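Local coordinates for protein adenine phosphoribosyltransferase, putative (Trypanosoma brucei brucei, PDB 5VN4) that probably catalyses the reversible transfer of a phosphoribosyl group from 5-phospho-alpha-D-ribose 1-diphosphate to adenine, giving AMP and diphosphate in purine salvage, at residues Val14-Tyr18 / Leu186-Thr192; Pro48-Glu52 / Val216-Glu220; Val118-Pro124 / Cys136-Phe141; Val167-Asp171 / Phe198-Tyr203. One frame throughout, in Å; residues are numbered along the deposited sequence.

The chain enters with the N-terminal hairpin of strands 11-15 and 18-21, whose turn opens interaction 1. Segment 48-52 then opens interaction 2 at the adenine, before the first loop has closed. Interaction 3 joins strands 119-121 and 138-140 and is nested inside both loops. Helix 161-172 next opens interaction 4. Segment 186-192 closes interaction 1, segment 198-203 closes interaction 4 and segment 216-220 closes interaction 2, so interaction 1 crosses both 2 and 4, while 4 is nested inside 2. Interactions 1 and 2 touch through Leu-186 and Leu-217 beside the adenine; interactions 3 and 4 meet through Ser-122, Glu-123, Gln-168 and Leu-169, near the second subunit.

Interaction 1 (Val14-Tyr18 / Leu186-Thr192); sequences VLPNY and LTFLKGT
Packing and bridging water, with no direct hydrogen bond, join the turn of the N-terminal beta hairpin to the loop between strand 184-185 and helix 192-197. Residues Leu-15 to Tyr-18 form a type II turn, closed by Tyr-18 N to Leu-15 O at 2.9 Å; Asn-17 takes positive phi (58°). Val-14 and Leu-15 both face Tyr-18 in a classic beta bulge, with Val-14 N 2.9 Å from Tyr-18 O. Opposite, Thr-187 to Leu-189 make a 3-10 turn. CA atoms lie 7.8 Å apart for Leu-15 and Thr-187, and 6.9 Å for Tyr-18 and Thr-192.

Tyr-18 (chi1 t) lays a ring face under Thr-187 CG2, a CH-pi contact 4.0 Å from the centroid, while its CD2 is 3.6 Å from Thr-192 CG2. Leu-15 CD1 sits 3.5 Å from Thr-187 O. One water accepts from Tyr-18 OH (2.8 Å) and Gly-191 N (2.9 Å) and donates to Leu-186 O (2.7 Å); another links Pro-16 O (2.8 Å) with Thr-192 OG1 (2.6 Å).

Leu-186 itself turns away and lines the adenine pocket. Strand 208-213 backs the contact, with Thr-210 against Tyr-18 and Phe-208 against Thr-192, and Glu-214 accepts from Thr-187 OG1.

Interaction 2 (Pro48-Glu52 / Val216-Glu220); sequences PRFAE and VLSDE. With ADE (adenine), chain C.
Arg-49 forms a salt bridge with Asp-219, its NH2 2.9 Å and its NH1 3.2 Å from OD1, and NH1 also donates to Leu-217 O at 2.8 Å. The extended side chain (chi1 m, chi2 and chi3 t) carries the guanidinium out to loop 216-220. Leu-217, centring an inverse gamma turn (phi/psi -94/59), presents that carbonyl.

Two main-chain hydrogen bonds read adenine's Watson-Crick edge: its N6 donates to Arg-49 O (3.2 Å), and Ala-51 N donates to its N1 (3.0 Å). Arg-90 and Glu-128 bind the base as well. Phe-50 (chi1 t) puts a ring face over it, CE1 3.6 Å from ADE C2.

Packing completes the contact: Leu-217 CD1 is 4.2 Å from Arg-49 CB, and Leu-217 CD2 is 4.1 Å from Ala-51 CB. CA atoms of Arg-49 and Leu-217 are 7.2 Å apart. Strand 50-51 pairs with strand 37-38, whose Trp-37 touches Arg-49 and Leu-217, while Leu-184 of strand 184-185 packs on Ala-51.

Interaction 3 (Val118-Pro124 / Cys136-Phe141); sequences VIIKSEP and CMTVRF
Main-chain hydrogen bonds make an antiparallel pairing of strands 119-121 and 138-140, their axes 4.5 Å apart at closest approach and 158° between directions. Ile-120 and Val-139 form the hydrogen-bonded pair, Ile-120 N to Val-139 O at 2.9 Å and Val-139 N to Ile-120 O at 3.1 Å. Ile-119 with Arg-140 and Lys-121 with Thr-138 are non-hydrogen-bonded pairs, each with CA atoms 4.4 Å apart. Past the ends, Phe-141 N reaches Val-118 O and Ser-122 N reaches Met-137 O, each at 2.8 Å. A water donates to Val-118 O and Phe-141 O, 2.7 Å from each.

A side chain also bonds to the main chain: Ser-122 OG (chi1 p) accepts from Met-137 N at 3.0 Å and donates to Glu-123 O at 2.7 Å.

Ile-120 (chi1 m, chi2 t) packs on its partner Val-139, CB 4.2 Å from Val-139 CG1, and diagonally on the Phe-141 ring edge, Ile-120 CD1 lying 3.9 Å from Phe-141 CD1. Pro-124 CG is 3.9 Å from Cys-136 SG.

The strands flank the connection 125-135, consistent with the flexible loop of type I phosphoribosyltransferases. Helix 161-172 packs on Ile-120 and Ser-122, strand 106-109 on Met-137 and Val-139. A strand of the second subunit pairs in parallel with residues 119-121, continuing the sheet across the homodimer interface, where Arg-140 forms a salt bridge with Glu-58 of that subunit.

Interaction 4 (Val167-Asp171 / Phe198-Tyr203); sequences VQLVD and FAGGRY
Asp-171, in the t rotamer (chi1 -175°), extends from helix 161-172 to the loop after helix 192-197 and holds it with one oxygen: OD1 lies 2.5 Å from Tyr-203 OH, which donates, and 2.8 Å from Arg-202 NH1 in a salt bridge. Tyr-203 (chi1 m, chi2 -81°) brings its hydroxyl to the acid, whereas Arg-202 extends (chi1 and chi2 t) and bends at chi3 (m), so that its guanidinium edge meets the same oxygen.

Val-167, one turn earlier, also has chi1 t. Its CG1 sits over a face of the Tyr-203 ring, 4.0 Å from the centroid in a CH-pi contact, and 3.8 Å from Phe-198 CD2. Phe-198 (chi1 t, chi2 67°) turns its ring edge to Asp-171, CE2 3.8 Å from CG, while Gln-168 CG makes an off-centre CH-pi contact 4.2 Å from the Phe-198 centroid.

The loop bends back through positive phi at Ala-199, Gly-200 and Gly-201, with Gly-201 N 3.0 Å from Phe-198 O. CA atoms of Val-167 and Tyr-203 are 8.3 Å apart. This is helix-to-loop packing beside the central sheet: Leu-177 of strand 176-182 touches Val-167 and Tyr-203, and Lys-240 of the second subunit, in its helix 236-240, forms a salt bridge with Asp-171 OD2.

Interaction 1 (Val14-Tyr18 / Leu186-Thr192)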
loop_
_atom_site.group_PDB
_atom_site.type_symbol
_atom_site.label_atom_id
_atom_site.label_comp_id
_atom_site.label_asym_id
_atom_site.label_seq_id
_atom_site.Cartn_x
_atom_site.Cartn_y
_atom_site.Cartn_z
ATOM N N VAL A 14 -11.023 19.999 16.414
ATOM C CA VAL A 14 -11.426 19.475 17.720
ATOM C C VAL A 14 -10.356 19.683 18.796
ATOM O O VAL A 14 -10.686 19.768 19.983
ATOM C CB VAL A 14 -11.901 18.008 17.640
ATOM C CG1 VAL A 14 -13.140 17.876 16.738
ATOM C CG2 VAL A 14 -10.792 17.104 17.160
ATOM N N LEU A 15 -9.080 19.747 18.408
ATOM C CA LEU A 15 -7.954 20.157 19.237
ATOM C C LEU A 15 -7.127 21.091 18.362
ATOM O O LEU A 15 -7.338 21.124 17.141
ATOM C CB LEU A 15 -7.113 18.945 19.633
ATOM C CG LEU A 15 -7.764 17.917 20.561
ATOM C CD1 LEU A 15 -6.873 16.683 20.702
ATOM C CD2 LEU A 15 -8.068 18.514 21.938
ATOM N N PRO A 16 -6.196 21.867 18.918
ATOM C CA PRO A 16 -5.413 22.786 18.069
ATOM C C PRO A 16 -4.714 22.053 16.930
ATOM O O PRO A 16 -3.914 21.137 17.146
ATOM C CB PRO A 16 -4.428 23.424 19.057
ATOM C CG PRO A 16 -5.162 23.397 20.385
ATOM C CD PRO A 16 -5.933 22.086 20.358
ATOM N N ASN A 17 -5.055 22.451 15.701
ATOM C CA ASN A 17 -4.522 21.851 14.478
ATOM C C ASN A 17 -4.801 20.350 14.369
ATOM O O ASN A 17 -4.041 19.609 13.743
ATOM C CB ASN A 17 -3.051 22.195 14.239
ATOM C CG ASN A 17 -2.898 23.372 13.307
ATOM O OD1 ASN A 17 -3.750 23.598 12.451
ATOM N ND2 ASN A 17 -1.814 24.125 13.458
ATOM N N TYR A 18 -5.911 19.893 14.946
ATOM C CA TYR A 18 -6.382 18.516 14.795
ATOM C C TYR A 18 -7.812 18.602 14.282
ATOM O O TYR A 18 -8.718 18.977 15.033
ATOM C CB TYR A 18 -6.311 17.761 16.126
ATOM C CG TYR A 18 -6.075 16.260 16.011
ATOM C CD1 TYR A 18 -6.586 15.519 14.951
ATOM C CD2 TYR A 18 -5.328 15.587 16.977
ATOM C CE1 TYR A 18 -6.355 14.153 14.860
ATOM C CE2 TYR A 18 -5.095 14.220 16.901
ATOM C CZ TYR A 18 -5.615 13.508 15.833
ATOM O OH TYR A 18 -5.394 12.153 15.742
ATOM N N LEU A 186 -7.182 9.182 16.632
ATOM C CA LEU A 186 -7.637 8.872 17.988
ATOM C C LEU A 186 -7.264 10.084 18.831
ATOM O O LEU A 186 -6.173 10.167 19.400
ATOM C CB LEU A 186 -6.999 7.582 18.483
ATOM C CG LEU A 186 -7.235 6.365 17.570
ATOM C CD1 LEU A 186 -6.538 5.132 18.102
ATOM C CD2 LEU A 186 -8.720 6.100 17.376
ATOM N N THR A 187 -8.174 11.063 18.888
ATOM C CA THR A 187 -7.774 12.381 19.382
ATOM C C THR A 187 -7.424 12.362 20.861
ATOM O O THR A 187 -6.637 13.199 21.310
ATOM C CB THR A 187 -8.816 13.457 19.061
ATOM O OG1 THR A 187 -9.986 13.267 19.861
ATOM C CG2 THR A 187 -9.198 13.412 17.588
ATOM N N PHE A 188 -7.971 11.412 21.623
ATOM C CA PHE A 188 -7.639 11.336 23.042
ATOM C C PHE A 188 -6.165 11.030 23.274
ATOM O O PHE A 188 -5.657 11.291 24.370
ATOM C CB PHE A 188 -8.545 10.324 23.766
ATOM C CG PHE A 188 -8.395 8.904 23.290
ATOM C CD1 PHE A 188 -7.482 8.046 23.885
ATOM C CD2 PHE A 188 -9.192 8.414 22.264
ATOM C CE1 PHE A 188 -7.356 6.725 23.445
ATOM C CE2 PHE A 188 -9.072 7.101 21.825
ATOM C CZ PHE A 188 -8.149 6.259 22.418
ATOM N N LEU A 189 -5.466 10.496 22.270
ATOM C CA LEU A 189 -4.031 10.254 22.361
ATOM C C LEU A 189 -3.192 11.470 21.988
ATOM O O LEU A 189 -1.965 11.418 22.120
ATOM C CB LEU A 189 -3.627 9.042 21.506
ATOM C CG LEU A 189 -4.262 7.709 21.929
ATOM C CD1 LEU A 189 -3.885 6.608 20.949
ATOM C CD2 LEU A 189 -3.850 7.318 23.339
ATOM N N LYS A 190 -3.818 12.550 21.517
ATOM C CA LYS A 190 -3.120 13.804 21.235
ATOM C C LYS A 190 -1.893 13.576 20.348
ATOM O O LYS A 190 -0.779 14.014 20.647
ATOM C CB LYS A 190 -2.785 14.552 22.528
ATOM C CG LYS A 190 -4.023 14.885 23.360
ATOM C CD LYS A 190 -3.682 15.648 24.632
ATOM C CE LYS A 190 -4.931 15.898 25.466
ATOM N NZ LYS A 190 -5.971 16.660 24.712
ATOM N N GLY A 191 -2.117 12.879 19.233
ATOM C CA GLY A 191 -1.051 12.499 18.315
ATOM C C GLY A 191 -0.433 13.642 17.541
ATOM O O GLY A 191 0.584 13.429 16.874
ATOM N N THR A 192 -1.009 14.842 17.611
ATOM C CA THR A 192 -0.338 16.026 17.087
ATOM C C THR A 192 0.902 16.385 17.891
ATOM O O THR A 192 1.801 17.038 17.357
ATOM C CB THR A 192 -1.292 17.223 17.192
ATOM O OG1 THR A 192 -1.993 17.139 18.442
ATOM C CG2 THR A 192 -2.313 17.255 16.043
HETATM O O HOH W 1 -3.908 18.866 18.839
HETATM O O HOH W 2 -4.085 11.180 17.968
#

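Interaction 2 (Pro48-Glu52 / Val216-Glu220)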
loop_
_atom_site.group_PDB
_atom_site.type_symbol
_atom_site.label_atom_id
_atom_site.label_comp_id
_atom_site.label_asym_id
_atom_site.label_seq_id
_atom_site.Cartn_x
_atom_site.Cartn_y
_atom_site.Cartn_z
ATOM N N PRO A 48 -7.274 -1.653 22.882
ATOM C CA PRO A 48 -8.682 -1.994 23.152
ATOM C C PRO A 48 -9.516 -2.175 21.897
ATOM O O PRO A 48 -10.322 -3.114 21.810
ATOM C CB PRO A 48 -9.175 -0.810 23.995
ATOM C CG PRO A 48 -7.937 -0.251 24.621
ATOM C CD PRO A 48 -6.838 -0.456 23.625
ATOM N N ARG A 49 -9.342 -1.299 20.911
ATOM C CA ARG A 49 -10.190 -1.297 19.718
ATOM C C ARG A 49 -9.291 -1.090 18.502
ATOM O O ARG A 49 -8.813 0.021 18.250
ATOM C CB ARG A 49 -11.287 -0.238 19.825
ATOM C CG ARG A 49 -12.147 -0.438 21.069
ATOM C CD ARG A 49 -13.501 0.286 21.084
ATOM N NE ARG A 49 -14.278 -0.187 22.237
ATOM C CZ ARG A 49 -15.588 -0.031 22.409
ATOM N NH1 ARG A 49 -16.322 0.609 21.510
ATOM N NH2 ARG A 49 -16.166 -0.523 23.497
ATOM N N PHE A 50 -9.055 -2.164 17.759
ATOM C CA PHE A 50 -8.195 -2.128 16.584
ATOM C C PHE A 50 -9.047 -1.932 15.337
ATOM O O PHE A 50 -9.893 -2.775 15.017
ATOM C CB PHE A 50 -7.386 -3.419 16.470
ATOM C CG PHE A 50 -6.434 -3.429 15.300
ATOM C CD1 PHE A 50 -5.160 -2.895 15.417
ATOM C CD2 PHE A 50 -6.816 -3.951 14.077
ATOM C CE1 PHE A 50 -4.286 -2.893 14.333
ATOM C CE2 PHE A 50 -5.949 -3.960 13.006
ATOM C CZ PHE A 50 -4.682 -3.417 13.128
ATOM N N ALA A 51 -8.779 -0.853 14.607
ATOM C CA ALA A 51 -9.580 -0.470 13.444
ATOM C C ALA A 51 -8.937 -1.044 12.184
ATOM O O ALA A 51 -7.972 -0.488 11.649
ATOM C CB ALA A 51 -9.707 1.046 13.379
ATOM N N GLU A 52 -9.493 -2.151 11.692
ATOM C CA GLU A 52 -8.927 -2.860 10.547
ATOM C C GLU A 52 -9.165 -2.081 9.253
ATOM O O GLU A 52 -10.307 -1.824 8.861
ATOM C CB GLU A 52 -9.554 -4.255 10.466
ATOM C CG GLU A 52 -9.285 -5.026 9.178
ATOM C CD GLU A 52 -7.807 -5.256 8.916
ATOM O OE1 GLU A 52 -7.091 -5.674 9.859
ATOM O OE2 GLU A 52 -7.372 -5.016 7.762
ATOM N N VAL A 216 -16.133 6.799 15.812
ATOM C CA VAL A 216 -16.537 5.771 14.856
ATOM C C VAL A 216 -16.427 4.374 15.453
ATOM O O VAL A 216 -17.055 3.436 14.948
ATOM C CB VAL A 216 -15.739 5.909 13.540
ATOM C CG1 VAL A 216 -14.392 5.197 13.632
ATOM C CG2 VAL A 216 -16.543 5.400 12.358
ATOM N N LEU A 217 -15.653 4.215 16.528
ATOM C CA LEU A 217 -15.400 2.908 17.140
ATOM C C LEU A 217 -16.391 2.635 18.276
ATOM O O LEU A 217 -16.032 2.387 19.428
ATOM C CB LEU A 217 -13.952 2.825 17.613
ATOM C CG LEU A 217 -12.900 3.133 16.543
ATOM C CD1 LEU A 217 -11.494 3.000 17.107
ATOM C CD2 LEU A 217 -13.069 2.239 15.323
ATOM N N SER A 218 -17.665 2.657 17.910
ATOM C CA SER A 218 -18.767 2.526 18.848
ATOM C C SER A 218 -18.994 1.061 19.214
ATOM O O SER A 218 -18.525 0.144 18.541
ATOM C CB SER A 218 -20.036 3.067 18.205
ATOM O OG SER A 218 -20.279 2.372 16.991
ATOM N N ASP A 219 -19.753 0.851 20.292
ATOM C CA ASP A 219 -20.042 -0.509 20.744
ATOM C C ASP A 219 -20.697 -1.333 19.645
ATOM O O ASP A 219 -20.409 -2.528 19.499
ATOM C CB ASP A 219 -20.949 -0.477 21.971
ATOM C CG ASP A 219 -20.238 0.010 23.207
ATOM O OD1 ASP A 219 -19.000 0.166 23.160
ATOM O OD2 ASP A 219 -20.919 0.234 24.228
ATOM N N GLU A 220 -21.573 -0.717 18.860
ATOM C CA GLU A 220 -22.291 -1.447 17.827
ATOM C C GLU A 220 -21.429 -1.760 16.614
ATOM O O GLU A 220 -21.915 -2.433 15.699
ATOM C CB GLU A 220 -23.542 -0.674 17.393
ATOM C CG GLU A 220 -23.258 0.670 16.738
ATOM C CD GLU A 220 -23.303 1.829 17.720
ATOM O OE1 GLU A 220 -23.593 2.966 17.281
ATOM O OE2 GLU A 220 -23.052 1.608 18.927
HETATM N N9 ADE C . -2.490 1.758 14.475
HETATM C C8 ADE C . -2.221 2.307 15.690
HETATM N N7 ADE C . -3.222 2.228 16.540
HETATM C C5 ADE C . -4.216 1.587 15.826
HETATM C C6 ADE C . -5.537 1.203 16.164
HETATM N N6 ADE C . -6.100 1.428 17.367
HETATM N N1 ADE C . -6.261 0.575 15.216
HETATM C C2 ADE C . -5.699 0.357 14.017
HETATM N N3 ADE C . -4.476 0.664 13.588
HETATM C C4 ADE C . -3.779 1.289 14.550
#

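Interaction 3 (Val118-Pro124 / Cys136-Phe141)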
loop_
_atom_site.group_PDB
_atom_site.type_symbol
_atom_site.label_atom_id
_atom_site.label_comp_id
_atom_site.label_asym_id
_atom_site.label_seq_id
_atom_site.Cartn_x
_atom_site.Cartn_y
_atom_site.Cartn_z
ATOM N N VAL A 118 20.468 5.272 -2.118
ATOM C CA VAL A 118 20.815 6.043 -0.928
ATOM C C VAL A 118 19.527 6.449 -0.230
ATOM O O VAL A 118 18.610 6.982 -0.862
ATOM C CB VAL A 118 21.663 7.269 -1.302
ATOM C CG1 VAL A 118 21.941 8.125 -0.070
ATOM C CG2 VAL A 118 22.975 6.829 -1.955
ATOM N N ILE A 119 19.442 6.175 1.070
ATOM C CA ILE A 119 18.213 6.409 1.815
ATOM C C ILE A 119 18.531 7.119 3.122
ATOM O O ILE A 119 19.626 6.983 3.674
ATOM C CB ILE A 119 17.398 5.114 2.058
ATOM C CG1 ILE A 119 18.137 4.168 3.008
ATOM C CG2 ILE A 119 17.104 4.416 0.742
ATOM C CD1 ILE A 119 17.382 2.864 3.282
ATOM N N ILE A 120 17.558 7.895 3.606
ATOM C CA ILE A 120 17.654 8.616 4.871
ATOM C C ILE A 120 16.846 7.844 5.903
ATOM O O ILE A 120 15.710 7.450 5.630
ATOM C CB ILE A 120 17.090 10.039 4.734
ATOM C CG1 ILE A 120 17.696 10.771 3.536
ATOM C CG2 ILE A 120 17.283 10.818 6.033
ATOM C CD1 ILE A 120 16.956 12.042 3.212
ATOM N N LYS A 121 17.411 7.647 7.092
ATOM C CA LYS A 121 16.724 6.935 8.164
ATOM C C LYS A 121 16.313 7.896 9.273
ATOM O O LYS A 121 17.071 8.801 9.644
ATOM C CB LYS A 121 17.598 5.816 8.742
ATOM C CG LYS A 121 18.823 6.278 9.501
ATOM C CD LYS A 121 19.500 5.108 10.206
ATOM C CE LYS A 121 20.823 5.524 10.836
ATOM N NZ LYS A 121 21.477 4.406 11.579
ATOM N N SER A 122 15.103 7.699 9.789
ATOM C CA SER A 122 14.593 8.467 10.915
ATOM C C SER A 122 15.230 7.977 12.215
ATOM O O SER A 122 15.998 7.013 12.239
ATOM C CB SER A 122 13.078 8.303 11.007
ATOM O OG SER A 122 12.739 7.014 11.499
ATOM N N GLU A 123 14.889 8.635 13.322
ATOM C CA GLU A 123 15.140 8.040 14.622
ATOM C C GLU A 123 14.229 6.828 14.816
ATOM O O GLU A 123 13.177 6.721 14.180
ATOM C CB GLU A 123 14.839 9.057 15.715
ATOM C CG GLU A 123 15.765 10.245 15.711
ATOM C CD GLU A 123 17.163 9.886 16.168
ATOM O OE1 GLU A 123 17.296 8.985 17.023
ATOM O OE2 GLU A 123 18.128 10.501 15.669
ATOM N N PRO A 124 14.600 5.900 15.698
ATOM C CA PRO A 124 13.708 4.763 15.966
ATOM C C PRO A 124 12.320 5.238 16.375
ATOM O O PRO A 124 12.167 6.171 17.171
ATOM C CB PRO A 124 14.417 4.025 17.110
ATOM C CG PRO A 124 15.866 4.375 16.924
ATOM C CD PRO A 124 15.846 5.814 16.483
ATOM N N CYS A 136 13.364 1.867 12.240
ATOM C CA CYS A 136 13.213 3.255 11.837
ATOM C C CYS A 136 12.446 3.288 10.523
ATOM O O CYS A 136 12.304 2.271 9.837
ATOM C CB CYS A 136 14.576 3.930 11.623
ATOM S SG CYS A 136 15.715 3.837 13.017
ATOM N N MET A 137 11.947 4.472 10.170
ATOM C CA MET A 137 11.421 4.708 8.832
ATOM C C MET A 137 12.511 5.302 7.951
ATOM O O MET A 137 13.426 5.979 8.432
ATOM C CB MET A 137 10.231 5.667 8.870
ATOM C CG MET A 137 8.975 5.068 9.490
ATOM S SD MET A 137 8.337 3.696 8.503
ATOM C CE MET A 137 6.962 3.164 9.526
ATOM N N THR A 138 12.405 5.038 6.652
ATOM C CA THR A 138 13.380 5.522 5.686
ATOM C C THR A 138 12.664 6.094 4.468
ATOM O O THR A 138 11.500 5.789 4.204
ATOM C CB THR A 138 14.359 4.423 5.242
ATOM O OG1 THR A 138 13.626 3.353 4.637
ATOM C CG2 THR A 138 15.157 3.890 6.428
ATOM N N VAL A 139 13.389 6.924 3.719
ATOM C CA VAL A 139 12.899 7.498 2.468
ATOM C C VAL A 139 14.079 7.616 1.514
ATOM O O VAL A 139 15.225 7.803 1.937
ATOM C CB VAL A 139 12.189 8.854 2.709
ATOM C CG1 VAL A 139 13.193 9.960 3.041
ATOM C CG2 VAL A 139 11.302 9.222 1.533
ATOM N N ARG A 140 13.808 7.487 0.217
ATOM C CA ARG A 140 14.861 7.568 -0.787
ATOM C C ARG A 140 15.419 8.985 -0.832
ATOM O O ARG A 140 14.657 9.951 -0.919
ATOM C CB ARG A 140 14.270 7.213 -2.154
ATOM C CG ARG A 140 15.269 6.765 -3.202
ATOM C CD ARG A 140 14.559 6.351 -4.494
ATOM N NE ARG A 140 13.850 7.473 -5.108
ATOM C CZ ARG A 140 14.441 8.420 -5.833
ATOM N NH1 ARG A 140 15.752 8.384 -6.040
ATOM N NH2 ARG A 140 13.724 9.408 -6.350
ATOM N N PHE A 141 16.741 9.113 -0.778
ATOM C CA PHE A 141 17.358 10.414 -0.974
ATOM C C PHE A 141 17.140 10.862 -2.412
ATOM O O PHE A 141 17.307 10.078 -3.353
ATOM C CB PHE A 141 18.854 10.351 -0.677
ATOM C CG PHE A 141 19.527 11.686 -0.756
ATOM C CD1 PHE A 141 19.464 12.566 0.311
ATOM C CD2 PHE A 141 20.200 12.077 -1.904
ATOM C CE1 PHE A 141 20.072 13.803 0.243
ATOM C CE2 PHE A 141 20.812 13.316 -1.975
ATOM C CZ PHE A 141 20.744 14.180 -0.898
HETATM O O HOH W 3 18.506 7.645 -3.482
#

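Interaction 4 (Val167-Asp171 / Phe198-Tyr203)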
loop_
_atom_site.group_PDB
_atom_site.type_symbol
_atom_site.label_atom_id
_atom_site.label_comp_id
_atom_site.label_asym_id
_atom_site.label_seq_id
_atom_site.Cartn_x
_atom_site.Cartn_y
_atom_site.Cartn_z
ATOM N N VAL A 167 7.930 13.266 9.887
ATOM C CA VAL A 167 8.351 14.658 10.051
ATOM C C VAL A 167 9.870 14.762 10.073
ATOM O O VAL A 167 10.450 15.663 9.459
ATOM C CB VAL A 167 7.713 15.273 11.315
ATOM C CG1 VAL A 167 8.289 16.664 11.602
ATOM C CG2 VAL A 167 6.197 15.349 11.174
ATOM N N GLN A 168 10.538 13.836 10.766
ATOM C CA GLN A 168 12.001 13.837 10.793
ATOM C C GLN A 168 12.583 13.695 9.393
ATOM O O GLN A 168 13.562 14.370 9.048
ATOM C CB GLN A 168 12.509 12.724 11.711
ATOM C CG GLN A 168 12.188 12.988 13.171
ATOM C CD GLN A 168 12.383 11.786 14.076
ATOM O OE1 GLN A 168 12.494 10.655 13.612
ATOM N NE2 GLN A 168 12.409 12.032 15.393
ATOM N N LEU A 169 11.982 12.842 8.557
ATOM C CA LEU A 169 12.486 12.639 7.202
ATOM C C LEU A 169 12.208 13.848 6.312
ATOM O O LEU A 169 13.048 14.215 5.481
ATOM C CB LEU A 169 11.876 11.367 6.617
ATOM C CG LEU A 169 12.270 10.071 7.327
ATOM C CD1 LEU A 169 11.423 8.907 6.812
ATOM C CD2 LEU A 169 13.762 9.771 7.158
ATOM N N VAL A 170 11.038 14.477 6.465
ATOM C CA VAL A 170 10.755 15.710 5.732
ATOM C C VAL A 170 11.747 16.793 6.135
ATOM O O VAL A 170 12.312 17.496 5.286
ATOM C CB VAL A 170 9.297 16.145 5.976
ATOM C CG1 VAL A 170 9.042 17.528 5.394
ATOM C CG2 VAL A 170 8.331 15.121 5.399
ATOM N N ASP A 171 11.978 16.922 7.441
ATOM C CA ASP A 171 12.922 17.889 7.981
ATOM C C ASP A 171 14.335 17.642 7.463
ATOM O O ASP A 171 15.096 18.593 7.237
ATOM C CB ASP A 171 12.874 17.795 9.508
ATOM C CG ASP A 171 13.726 18.831 10.187
ATOM O OD1 ASP A 171 13.303 20.007 10.219
ATOM O OD2 ASP A 171 14.802 18.463 10.703
ATOM N N PHE A 198 8.449 18.671 18.023
ATOM C CA PHE A 198 9.748 18.356 17.434
ATOM C C PHE A 198 10.494 19.626 17.035
ATOM O O PHE A 198 9.903 20.580 16.520
ATOM C CB PHE A 198 9.531 17.483 16.188
ATOM C CG PHE A 198 10.790 17.201 15.405
ATOM C CD1 PHE A 198 11.796 16.416 15.945
ATOM C CD2 PHE A 198 10.962 17.713 14.131
ATOM C CE1 PHE A 198 12.954 16.151 15.230
ATOM C CE2 PHE A 198 12.123 17.447 13.399
ATOM C CZ PHE A 198 13.119 16.669 13.952
ATOM N N ALA A 199 11.807 19.632 17.276
ATOM C CA ALA A 199 12.679 20.723 16.834
ATOM C C ALA A 199 12.171 22.079 17.317
ATOM O O ALA A 199 12.105 23.052 16.560
ATOM C CB ALA A 199 12.890 20.703 15.317
ATOM N N GLY A 200 11.774 22.129 18.584
ATOM C CA GLY A 200 11.341 23.378 19.190
ATOM C C GLY A 200 10.077 23.964 18.603
ATOM O O GLY A 200 9.870 25.179 18.687
ATOM N N GLY A 201 9.217 23.137 18.013
ATOM C CA GLY A 201 7.962 23.620 17.471
ATOM C C GLY A 201 8.007 24.041 16.022
ATOM O O GLY A 201 7.076 24.714 15.562
ATOM N N ARG A 202 9.058 23.654 15.287
ATOM C CA ARG A 202 9.210 24.003 13.876
ATOM C C ARG A 202 7.978 23.670 13.035
ATOM O O ARG A 202 7.699 24.365 12.049
ATOM C CB ARG A 202 10.448 23.288 13.323
ATOM C CG ARG A 202 10.801 23.577 11.861
ATOM C CD ARG A 202 12.139 22.930 11.493
ATOM N NE ARG A 202 13.222 23.489 12.305
ATOM C CZ ARG A 202 14.378 22.884 12.553
ATOM N NH1 ARG A 202 14.635 21.684 12.045
ATOM N NH2 ARG A 202 15.285 23.485 13.313
ATOM N N TYR A 203 7.233 22.623 13.396
ATOM C CA TYR A 203 6.088 22.174 12.612
ATOM C C TYR A 203 4.753 22.375 13.325
ATOM O O TYR A 203 3.763 21.733 12.971
ATOM C CB TYR A 203 6.294 20.724 12.162
ATOM C CG TYR A 203 7.550 20.598 11.318
ATOM C CD1 TYR A 203 7.546 20.937 9.964
ATOM C CD2 TYR A 203 8.757 20.202 11.889
ATOM C CE1 TYR A 203 8.713 20.865 9.200
ATOM C CE2 TYR A 203 9.908 20.112 11.139
ATOM C CZ TYR A 203 9.886 20.445 9.801
ATOM O OH TYR A 203 11.055 20.367 9.072
#